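Side-chain contacts in translation initiation inhibitor (Streptococcus pyogenes, PDB 2EWC), which is of unknown function but belongs to the widely conserved YjgF family, whose members include putative translation initiation inhibitors: residues R6-E11 and M49-A54; C68-V73 and P77-M82; D23-N28 and A54-T59. One frame throughout, in Å; residues are numbered along the deposited sequence.

Contact 1 of 3, residues R6-E11 and M49-A54; sequences RYDVNE and MERRLA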
loop_
_atom_site.group_PDB
_atom_site.type_symbol
_atom_site.label_atom_id
_atom_site.label_comp_id
_atom_site.label_asym_id
_atom_site.label_seq_id
_atom_site.Cartn_x
_atom_site.Cartn_y
_atom_site.Cartn_z
ATOM N N ARG B 6 -7.075 -48.760 17.992
ATOM C CA ARG B 6 -6.341 -47.940 18.943
ATOM C C ARG B 6 -5.045 -48.655 19.390
ATOM O O ARG B 6 -5.111 -49.761 19.917
ATOM C CB ARG B 6 -7.254 -47.609 20.132
ATOM C CG ARG B 6 -8.477 -46.749 19.729
ATOM C CD ARG B 6 -9.562 -46.727 20.800
ATOM N NE ARG B 6 -10.519 -45.638 20.572
ATOM C CZ ARG B 6 -11.662 -45.756 19.895
ATOM N NH1 ARG B 6 -12.450 -44.697 19.750
ATOM N NH2 ARG B 6 -12.028 -46.929 19.372
ATOM N N TYR B 7 -3.889 -48.030 19.168
ATOM C CA TYR B 7 -2.580 -48.644 19.462
ATOM C C TYR B 7 -1.858 -47.865 20.544
ATOM O O TYR B 7 -2.131 -46.683 20.718
ATOM C CB TYR B 7 -1.683 -48.628 18.227
ATOM C CG TYR B 7 -2.212 -49.366 17.025
ATOM C CD1 TYR B 7 -1.730 -50.629 16.693
ATOM C CD2 TYR B 7 -3.164 -48.781 16.190
ATOM C CE1 TYR B 7 -2.213 -51.308 15.561
ATOM C CE2 TYR B 7 -3.651 -49.443 15.068
ATOM C CZ TYR B 7 -3.179 -50.704 14.764
ATOM O OH TYR B 7 -3.656 -51.343 13.651
ATOM N N ASP B 8 -0.937 -48.510 21.261
ATOM C CA ASP B 8 -0.152 -47.824 22.287
ATOM C C ASP B 8 -1.049 -47.066 23.293
ATOM O O ASP B 8 -0.835 -45.877 23.581
ATOM C CB ASP B 8 0.820 -46.847 21.602
ATOM C CG ASP B 8 1.912 -46.356 22.532
ATOM O OD1 ASP B 8 2.253 -47.111 23.478
ATOM O OD2 ASP B 8 2.423 -45.223 22.310
ATOM N N VAL B 9 -2.068 -47.754 23.799
ATOM C CA VAL B 9 -3.039 -47.177 24.718
ATOM C C VAL B 9 -2.428 -46.977 26.097
ATOM O O VAL B 9 -1.760 -47.863 26.622
ATOM C CB VAL B 9 -4.283 -48.060 24.819
ATOM C CG1 VAL B 9 -5.203 -47.587 25.921
ATOM C CG2 VAL B 9 -5.022 -48.057 23.496
ATOM N N ASN B 10 -2.642 -45.794 26.669
ATOM C CA ASN B 10 -2.175 -45.493 28.018
ATOM C C ASN B 10 -3.361 -45.441 28.972
ATOM O O ASN B 10 -4.099 -44.469 29.003
ATOM C CB ASN B 10 -1.350 -44.188 28.032
ATOM C CG ASN B 10 -0.679 -43.922 29.384
ATOM O OD1 ASN B 10 -1.219 -44.251 30.425
ATOM N ND2 ASN B 10 0.490 -43.289 29.359
ATOM N N GLU B 11 -3.525 -46.510 29.746
ATOM C CA GLU B 11 -4.672 -46.688 30.643
ATOM C C GLU B 11 -4.761 -45.651 31.768
ATOM O O GLU B 11 -5.849 -45.234 32.133
ATOM C CB GLU B 11 -4.694 -48.121 31.234
ATOM C CG GLU B 11 -4.815 -49.271 30.190
ATOM C CD GLU B 11 -6.138 -49.267 29.406
ATOM O OE1 GLU B 11 -7.040 -48.462 29.750
ATOM O OE2 GLU B 11 -6.277 -50.068 28.441
HETATM N N MSE B 49 7.366 -40.331 17.972
HETATM C CA MSE B 49 6.527 -40.241 16.779
HETATM C C MSE B 49 6.854 -41.396 15.809
HETATM O O MSE B 49 5.939 -42.078 15.331
HETATM C CB MSE B 49 6.668 -38.873 16.095
HETATM C CG MSE B 49 5.800 -38.690 14.857
HETATM SE SE MSE B 49 5.777 -37.019 14.116
HETATM C CE MSE B 49 7.491 -36.744 13.778
ATOM N N GLU B 50 8.151 -41.614 15.547
ATOM C CA GLU B 50 8.604 -42.725 14.715
ATOM C C GLU B 50 8.242 -44.088 15.309
ATOM O O GLU B 50 7.854 -45.005 14.568
ATOM C CB GLU B 50 10.122 -42.669 14.477
ATOM C CG GLU B 50 10.557 -41.521 13.584
ATOM C CD GLU B 50 12.014 -41.598 13.176
ATOM O OE1 GLU B 50 12.896 -41.722 14.070
ATOM O OE2 GLU B 50 12.276 -41.540 11.945
ATOM N N ARG B 51 8.422 -44.229 16.626
ATOM C CA ARG B 51 8.082 -45.467 17.325
ATOM C C ARG B 51 6.621 -45.785 17.102
ATOM O O ARG B 51 6.279 -46.906 16.771
ATOM C CB ARG B 51 8.340 -45.368 18.837
ATOM C CG ARG B 51 8.005 -46.675 19.587
ATOM C CD ARG B 51 8.186 -46.601 21.108
ATOM N NE ARG B 51 7.224 -45.694 21.717
ATOM C CZ ARG B 51 5.965 -45.993 22.039
ATOM N NH1 ARG B 51 5.473 -47.210 21.835
ATOM N NH2 ARG B 51 5.185 -45.046 22.574
ATOM N N ARG B 52 5.755 -44.796 17.295
ATOM C CA ARG B 52 4.324 -45.047 17.186
ATOM C C ARG B 52 3.932 -45.356 15.747
ATOM O O ARG B 52 3.176 -46.278 15.507
ATOM C CB ARG B 52 3.519 -43.890 17.765
ATOM C CG ARG B 52 3.352 -43.976 19.284
ATOM C CD ARG B 52 3.018 -42.596 19.849
ATOM N NE ARG B 52 2.686 -42.636 21.273
ATOM C CZ ARG B 52 2.453 -41.556 22.025
ATOM N NH1 ARG B 52 2.534 -40.329 21.503
ATOM N NH2 ARG B 52 2.141 -41.707 23.315
ATOM N N LEU B 53 4.479 -44.600 14.807
ATOM C CA LEU B 53 4.244 -44.821 13.399
ATOM C C LEU B 53 4.698 -46.219 12.937
ATOM O O LEU B 53 4.061 -46.825 12.061
ATOM C CB LEU B 53 4.917 -43.717 12.565
ATOM C CG LEU B 53 4.286 -42.324 12.625
ATOM C CD1 LEU B 53 5.182 -41.306 11.929
ATOM C CD2 LEU B 53 2.898 -42.346 11.992
ATOM N N ALA B 54 5.792 -46.713 13.517
ATOM C CA ALA B 54 6.280 -48.047 13.205
ATOM C C ALA B 54 5.301 -49.171 13.613
ATOM O O ALA B 54 5.344 -50.261 13.054
ATOM C CB ALA B 54 7.680 -48.286 13.820
HETATM O O HOH W 1 0.850 -43.727 25.235
#

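Contact 2 of 3, residues C68-V73 and P77-M82; sequences CLFRDV and PVMEKM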
loop_
_atom_site.group_PDB
_atom_site.type_symbol
_atom_site.label_atom_id
_atom_site.label_comp_id
_atom_site.label_asym_id
_atom_site.label_seq_id
_atom_site.Cartn_x
_atom_site.Cartn_y
_atom_site.Cartn_z
ATOM N N CYS B 68 3.272 -28.432 16.861
ATOM C CA CYS B 68 4.466 -28.428 17.722
ATOM C C CYS B 68 4.248 -27.522 18.913
ATOM O O CYS B 68 3.909 -26.345 18.749
ATOM C CB CYS B 68 5.694 -27.987 16.932
ATOM S SG CYS B 68 5.791 -28.767 15.279
ATOM N N LEU B 69 4.403 -28.066 20.117
ATOM C CA LEU B 69 4.124 -27.290 21.330
ATOM C C LEU B 69 5.438 -26.945 22.037
ATOM O O LEU B 69 6.192 -27.839 22.401
ATOM C CB LEU B 69 3.200 -28.063 22.290
ATOM C CG LEU B 69 1.794 -28.523 21.848
ATOM C CD1 LEU B 69 1.015 -29.173 23.016
ATOM C CD2 LEU B 69 0.978 -27.399 21.272
ATOM N N PHE B 70 5.684 -25.659 22.270
ATOM C CA PHE B 70 6.947 -25.220 22.858
ATOM C C PHE B 70 6.663 -24.466 24.148
ATOM O O PHE B 70 5.740 -23.638 24.201
ATOM C CB PHE B 70 7.665 -24.211 21.959
ATOM C CG PHE B 70 8.173 -24.759 20.643
ATOM C CD1 PHE B 70 9.527 -25.099 20.495
ATOM C CD2 PHE B 70 7.334 -24.839 19.539
ATOM C CE1 PHE B 70 10.016 -25.582 19.299
ATOM C CE2 PHE B 70 7.819 -25.312 18.313
ATOM C CZ PHE B 70 9.161 -25.698 18.193
ATOM N N ARG B 71 7.488 -24.684 25.164
ATOM C CA ARG B 71 7.467 -23.784 26.314
ATOM C C ARG B 71 7.981 -22.381 25.888
ATOM O O ARG B 71 7.523 -21.361 26.415
ATOM C CB ARG B 71 8.325 -24.360 27.450
ATOM C CG ARG B 71 8.285 -23.566 28.746
ATOM C CD ARG B 71 9.113 -24.278 29.833
ATOM N NE ARG B 71 8.527 -25.564 30.254
ATOM C CZ ARG B 71 7.536 -25.715 31.133
ATOM N NH1 ARG B 71 6.971 -24.647 31.720
ATOM N NH2 ARG B 71 7.127 -26.952 31.448
ATOM N N ASP B 72 8.932 -22.363 24.942
ATOM C CA ASP B 72 9.514 -21.141 24.359
ATOM C C ASP B 72 9.462 -21.292 22.837
ATOM O O ASP B 72 10.323 -21.963 22.265
ATOM C CB ASP B 72 10.984 -20.919 24.825
ATOM C CG ASP B 72 11.611 -19.617 24.262
ATOM O OD1 ASP B 72 10.944 -18.894 23.485
ATOM O OD2 ASP B 72 12.786 -19.293 24.601
ATOM N N VAL B 73 8.471 -20.669 22.201
ATOM C CA VAL B 73 8.258 -20.814 20.763
ATOM C C VAL B 73 9.440 -20.280 19.924
ATOM O O VAL B 73 9.613 -20.664 18.769
ATOM C CB VAL B 73 6.907 -20.176 20.325
ATOM C CG1 VAL B 73 6.979 -18.645 20.330
ATOM C CG2 VAL B 73 6.468 -20.722 18.968
ATOM N N PRO B 77 13.560 -22.384 15.318
ATOM C CA PRO B 77 14.749 -22.715 14.495
ATOM C C PRO B 77 15.518 -23.975 14.948
ATOM O O PRO B 77 16.128 -24.655 14.117
ATOM C CB PRO B 77 15.664 -21.474 14.623
ATOM C CG PRO B 77 14.808 -20.371 15.142
ATOM C CD PRO B 77 13.646 -21.030 15.902
ATOM N N VAL B 78 15.508 -24.280 16.245
ATOM C CA VAL B 78 16.126 -25.521 16.726
ATOM C C VAL B 78 15.344 -26.679 16.122
ATOM O O VAL B 78 15.937 -27.608 15.602
ATOM C CB VAL B 78 16.138 -25.629 18.274
ATOM C CG1 VAL B 78 16.805 -26.952 18.732
ATOM C CG2 VAL B 78 16.840 -24.394 18.913
HETATM N N MSE B 79 14.012 -26.616 16.186
HETATM C CA MSE B 79 13.186 -27.684 15.627
HETATM C C MSE B 79 13.357 -27.803 14.108
HETATM O O MSE B 79 13.385 -28.911 13.578
HETATM C CB MSE B 79 11.694 -27.521 15.995
HETATM C CG MSE B 79 10.772 -28.643 15.394
HETATM SE SE MSE B 79 8.977 -28.379 15.500
HETATM C CE MSE B 79 8.827 -26.862 14.521
ATOM N N GLU B 80 13.428 -26.660 13.424
ATOM C CA GLU B 80 13.544 -26.632 11.970
ATOM C C GLU B 80 14.807 -27.320 11.472
ATOM O O GLU B 80 14.760 -28.015 10.444
ATOM C CB GLU B 80 13.512 -25.202 11.449
ATOM C CG GLU B 80 12.100 -24.656 11.392
ATOM C CD GLU B 80 12.043 -23.267 10.800
ATOM O OE1 GLU B 80 13.110 -22.645 10.605
ATOM O OE2 GLU B 80 10.922 -22.798 10.531
ATOM N N LYS B 81 15.919 -27.120 12.192
ATOM C CA LYS B 81 17.183 -27.814 11.910
ATOM C C LYS B 81 17.012 -29.335 12.028
ATOM O O LYS B 81 17.490 -30.093 11.188
ATOM C CB LYS B 81 18.305 -27.343 12.861
ATOM C CG LYS B 81 19.623 -28.112 12.685
ATOM C CD LYS B 81 20.732 -27.741 13.725
ATOM C CE LYS B 81 22.004 -28.577 13.431
ATOM N NZ LYS B 81 23.115 -28.407 14.417
HETATM N N MSE B 82 16.332 -29.761 13.088
HETATM C CA MSE B 82 16.125 -31.177 13.365
HETATM C C MSE B 82 15.164 -31.825 12.360
HETATM O O MSE B 82 15.322 -32.991 11.993
HETATM C CB MSE B 82 15.585 -31.335 14.787
HETATM C CG MSE B 82 16.436 -32.216 15.682
HETATM SE SE MSE B 82 18.241 -31.880 15.731
HETATM C CE MSE B 82 18.755 -32.133 14.072
#

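Contact 3 of 3, residues D23-N28 and A54-T59; sequences DFYYLN and ALVGLT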
loop_
_atom_site.group_PDB
_atom_site.type_symbol
_atom_site.label_atom_id
_atom_site.label_comp_id
_atom_site.label_asym_id
_atom_site.label_seq_id
_atom_site.Cartn_x
_atom_site.Cartn_y
_atom_site.Cartn_z
ATOM N N ASP B 23 -7.877 -44.415 6.417
ATOM C CA ASP B 23 -6.571 -44.114 5.815
ATOM C C ASP B 23 -5.732 -43.139 6.659
ATOM O O ASP B 23 -4.599 -42.807 6.278
ATOM C CB ASP B 23 -6.761 -43.540 4.398
ATOM C CG ASP B 23 -7.337 -44.562 3.408
ATOM O OD1 ASP B 23 -7.180 -45.802 3.620
ATOM O OD2 ASP B 23 -7.925 -44.112 2.392
ATOM N N PHE B 24 -6.291 -42.676 7.782
ATOM C CA PHE B 24 -5.652 -41.642 8.617
ATOM C C PHE B 24 -5.255 -42.131 9.993
ATOM O O PHE B 24 -5.912 -43.003 10.560
ATOM C CB PHE B 24 -6.538 -40.411 8.703
ATOM C CG PHE B 24 -6.606 -39.649 7.403
ATOM C CD1 PHE B 24 -5.701 -38.625 7.133
ATOM C CD2 PHE B 24 -7.517 -40.016 6.416
ATOM C CE1 PHE B 24 -5.741 -37.939 5.914
ATOM C CE2 PHE B 24 -7.556 -39.343 5.191
ATOM C CZ PHE B 24 -6.671 -38.297 4.948
ATOM N N TYR B 25 -4.134 -41.601 10.495
ATOM C CA TYR B 25 -3.566 -42.044 11.750
ATOM C C TYR B 25 -3.333 -40.835 12.614
ATOM O O TYR B 25 -2.672 -39.893 12.178
ATOM C CB TYR B 25 -2.262 -42.789 11.515
ATOM C CG TYR B 25 -2.439 -44.027 10.681
ATOM C CD1 TYR B 25 -2.500 -45.272 11.280
ATOM C CD2 TYR B 25 -2.589 -43.947 9.291
ATOM C CE1 TYR B 25 -2.686 -46.423 10.519
ATOM C CE2 TYR B 25 -2.779 -45.094 8.521
ATOM C CZ TYR B 25 -2.825 -46.322 9.152
ATOM O OH TYR B 25 -3.004 -47.461 8.422
ATOM N N TYR B 26 -3.887 -40.851 13.821
ATOM C CA TYR B 26 -3.813 -39.706 14.730
ATOM C C TYR B 26 -2.878 -40.011 15.894
ATOM O O TYR B 26 -3.113 -40.934 16.665
ATOM C CB TYR B 26 -5.205 -39.341 15.249
ATOM C CG TYR B 26 -6.081 -38.869 14.137
ATOM C CD1 TYR B 26 -6.236 -37.506 13.893
ATOM C CD2 TYR B 26 -6.711 -39.781 13.280
ATOM C CE1 TYR B 26 -6.993 -37.061 12.839
ATOM C CE2 TYR B 26 -7.477 -39.335 12.230
ATOM C CZ TYR B 26 -7.620 -37.975 12.022
ATOM O OH TYR B 26 -8.366 -37.507 10.970
ATOM N N LEU B 27 -1.823 -39.219 16.004
ATOM C CA LEU B 27 -0.835 -39.370 17.074
ATOM C C LEU B 27 -1.175 -38.505 18.279
ATOM O O LEU B 27 -1.399 -37.294 18.151
ATOM C CB LEU B 27 0.559 -39.017 16.555
ATOM C CG LEU B 27 1.170 -40.003 15.540
ATOM C CD1 LEU B 27 1.734 -39.284 14.296
ATOM C CD2 LEU B 27 2.233 -40.790 16.222
ATOM N N ASN B 28 -1.253 -39.144 19.441
ATOM C CA ASN B 28 -1.295 -38.449 20.715
ATOM C C ASN B 28 -0.008 -37.583 20.831
ATOM O O ASN B 28 0.936 -37.759 20.039
ATOM C CB ASN B 28 -1.382 -39.493 21.825
ATOM C CG ASN B 28 -1.712 -38.904 23.175
ATOM O OD1 ASN B 28 -2.864 -38.620 23.473
ATOM N ND2 ASN B 28 -0.699 -38.740 24.013
ATOM N N ALA B 54 5.792 -46.713 13.517
ATOM C CA ALA B 54 6.280 -48.047 13.205
ATOM C C ALA B 54 5.301 -49.171 13.613
ATOM O O ALA B 54 5.344 -50.261 13.054
ATOM C CB ALA B 54 7.680 -48.286 13.820
ATOM N N LEU B 55 4.410 -48.907 14.562
ATOM C CA LEU B 55 3.366 -49.885 14.925
ATOM C C LEU B 55 2.437 -50.258 13.750
ATOM O O LEU B 55 1.833 -51.329 13.730
ATOM C CB LEU B 55 2.546 -49.371 16.119
ATOM C CG LEU B 55 3.376 -49.175 17.398
ATOM C CD1 LEU B 55 2.648 -48.364 18.438
ATOM C CD2 LEU B 55 3.816 -50.520 17.970
ATOM N N VAL B 56 2.333 -49.372 12.765
ATOM C CA VAL B 56 1.455 -49.591 11.623
ATOM C C VAL B 56 2.270 -49.619 10.332
ATOM O O VAL B 56 1.722 -49.450 9.236
ATOM C CB VAL B 56 0.322 -48.532 11.568
ATOM C CG1 VAL B 56 -0.625 -48.726 12.752
ATOM C CG2 VAL B 56 0.888 -47.079 11.559
ATOM N N GLY B 57 3.578 -49.831 10.479
ATOM C CA GLY B 57 4.488 -49.966 9.351
ATOM C C GLY B 57 4.711 -48.672 8.577
ATOM O O GLY B 57 5.039 -48.703 7.384
ATOM N N LEU B 58 4.534 -47.535 9.250
ATOM C CA LEU B 58 4.723 -46.241 8.613
ATOM C C LEU B 58 5.998 -45.565 9.089
ATOM O O LEU B 58 6.660 -46.008 10.026
ATOM C CB LEU B 58 3.508 -45.322 8.815
ATOM C CG LEU B 58 2.177 -45.792 8.211
ATOM C CD1 LEU B 58 1.079 -44.843 8.604
ATOM C CD2 LEU B 58 2.279 -45.943 6.675
ATOM N N THR B 59 6.283 -44.449 8.437
ATOM C CA THR B 59 7.527 -43.742 8.505
ATOM C C THR B 59 7.123 -42.240 8.501
ATOM O O THR B 59 5.979 -41.890 8.138
ATOM C CB THR B 59 8.301 -44.186 7.244
ATOM O OG1 THR B 59 9.526 -44.868 7.588
ATOM C CG2 THR B 59 8.516 -43.082 6.256
#

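Contact 1 of 3, residues R6-E11 and M49-A54
D8, R51 and R52 form a salt-bridge network that ties the edge strand 5-10 to the last turn of helix 38-54. D8 sits where that strand turns a corner, and its side chain reaches across to the helix. OD2 takes both arginines, while OD1 is not bonded to either. R52 NE approaches nearly along the C-O axis of the acid, with OD2 in its own guanidinium plane; D8 OD2 to R52 NE is 2.8 Å and the bond is almost straight at 172°. The R52 chain runs extended from CG to NE, which carries the charge of a largely buried residue to the acid. The second donor arrives differently: R51 NH2 lies 2.8 Å from D8 OD2 but comes from above the carboxylate, 37° out of its plane. A bend in the R51 chain (chi3 67°) turns the guanidinium toward the acid, so that its NH2 reaches OD2. Arginine suits both places, being long enough to span the gap, and the shared carboxylate oxygen, gripped by two charged donors, is probably kept ionised. E48 also pairs with R51 NH2, and Y29 O accepts from R52 NH1, so R52 is held at two points. Its remaining nitrogen is used too: a water that accepts from R52 NH2 at 3.1 Å donates to D8 O at 3.2 Å.

Contact 2 of 3, residues C68-V73 and P77-M82
M79 meets C68 and F70 in a buried apolar contact, with a Met-aromatic component, inside the beta-alpha-beta unit formed by strand 63-70, helix 76-87 and strand 93-98. It is here that the connecting helix lies against the strand from which the crossover starts. C68 and F70 stand two residues apart on strand 63-70 and point to the same side, so they present a sulfur and a ring together to the helix. M79 answers with one long, flexible, unbranched side chain. In this crystal it is selenomethionine, with selenium in the place of sulfur. Its CG lies anti to the backbone N (chi1 179°), and the chain leaves the helix towards the strand. The CB comes first, lying in the plane of the F70 ring at its edge, 3.8 Å from F70 CZ. Further out, M79 SE is also 3.8 Å from F70 CZ, but it approaches the ring obliquely, 5.0 Å from the F70 centroid and 69° off the ring normal. The selenium thus lies well away from the axis over the ring centre. Phenylalanine suits the place because its ring can take M79 CB at its edge while also meeting F112 of strand 112-119 edge-to-face. A small cysteine suits a site where the strand must admit the end of a long methionine. The modelled 3.2 Å between C68 SG and M79 SE is shorter than ordinary van der Waals contact, and its exact value is doubtful. A bend about the CG-SE bond (chi3 61°) brings the terminal methyl, M79 CE, to 3.7 Å from C68 SG and 3.9 Å from F70 CZ.

Contact 3 of 3, residues D23-N28 and A54-T59
V56, in the type I turn from A54 to G57 at the end of helix 38-54, is the first residue of this loop to reach Y25 on strand 24-30. Its branched end lies alongside the ring, with V56 CG2 and CG1 each 3.8 Å from Y25 CE1; the CG2 approach is oblique. A beta-branched side chain suits the place because it offers two methyls close to the backbone, both of which reach CE1. G57, with positive phi, a conformation that a residue lacking CB adopts readily, is the C-prime residue of a Schellman motif that closes the helix, with G57 N hydrogen-bonded to A54 O at 3.2 Å and L58 N probably to L53 O. Beyond it L58 CD1 lies over one face of the ring, 4.0 Å from the Y25 centroid and 17° off its normal, a CH-pi contact offset toward Y25 CD2. The extended leucine chain (chi2 175°) is long enough to set a methyl on the broad flat face that tyrosine provides. L18 of strand 15-21 and S120 also touch Y25. As carbon meets carbon throughout, the contact rests on dispersion and the exclusion of water, with shape deciding the fit.

All three contacts bring something against the same mixed sheet, but only contact 2 is wholly buried; contacts 1 and 3 are partly so. Contact 2 lies about 22 Å, centre to centre, from each of the others, on the opposite side of the chain's centre, and joins a different helix by selenium, sulfur and ring. Contacts 1 and 3 are neighbours, with centres about 8 Å apart, and share A54. One fastens the end of helix 38-54 to an edge strand through charges and a water; the other seats the loop after it on strand 24-30 through hydrocarbon. They also touch directly, Y7 against V56 and R52 against L27.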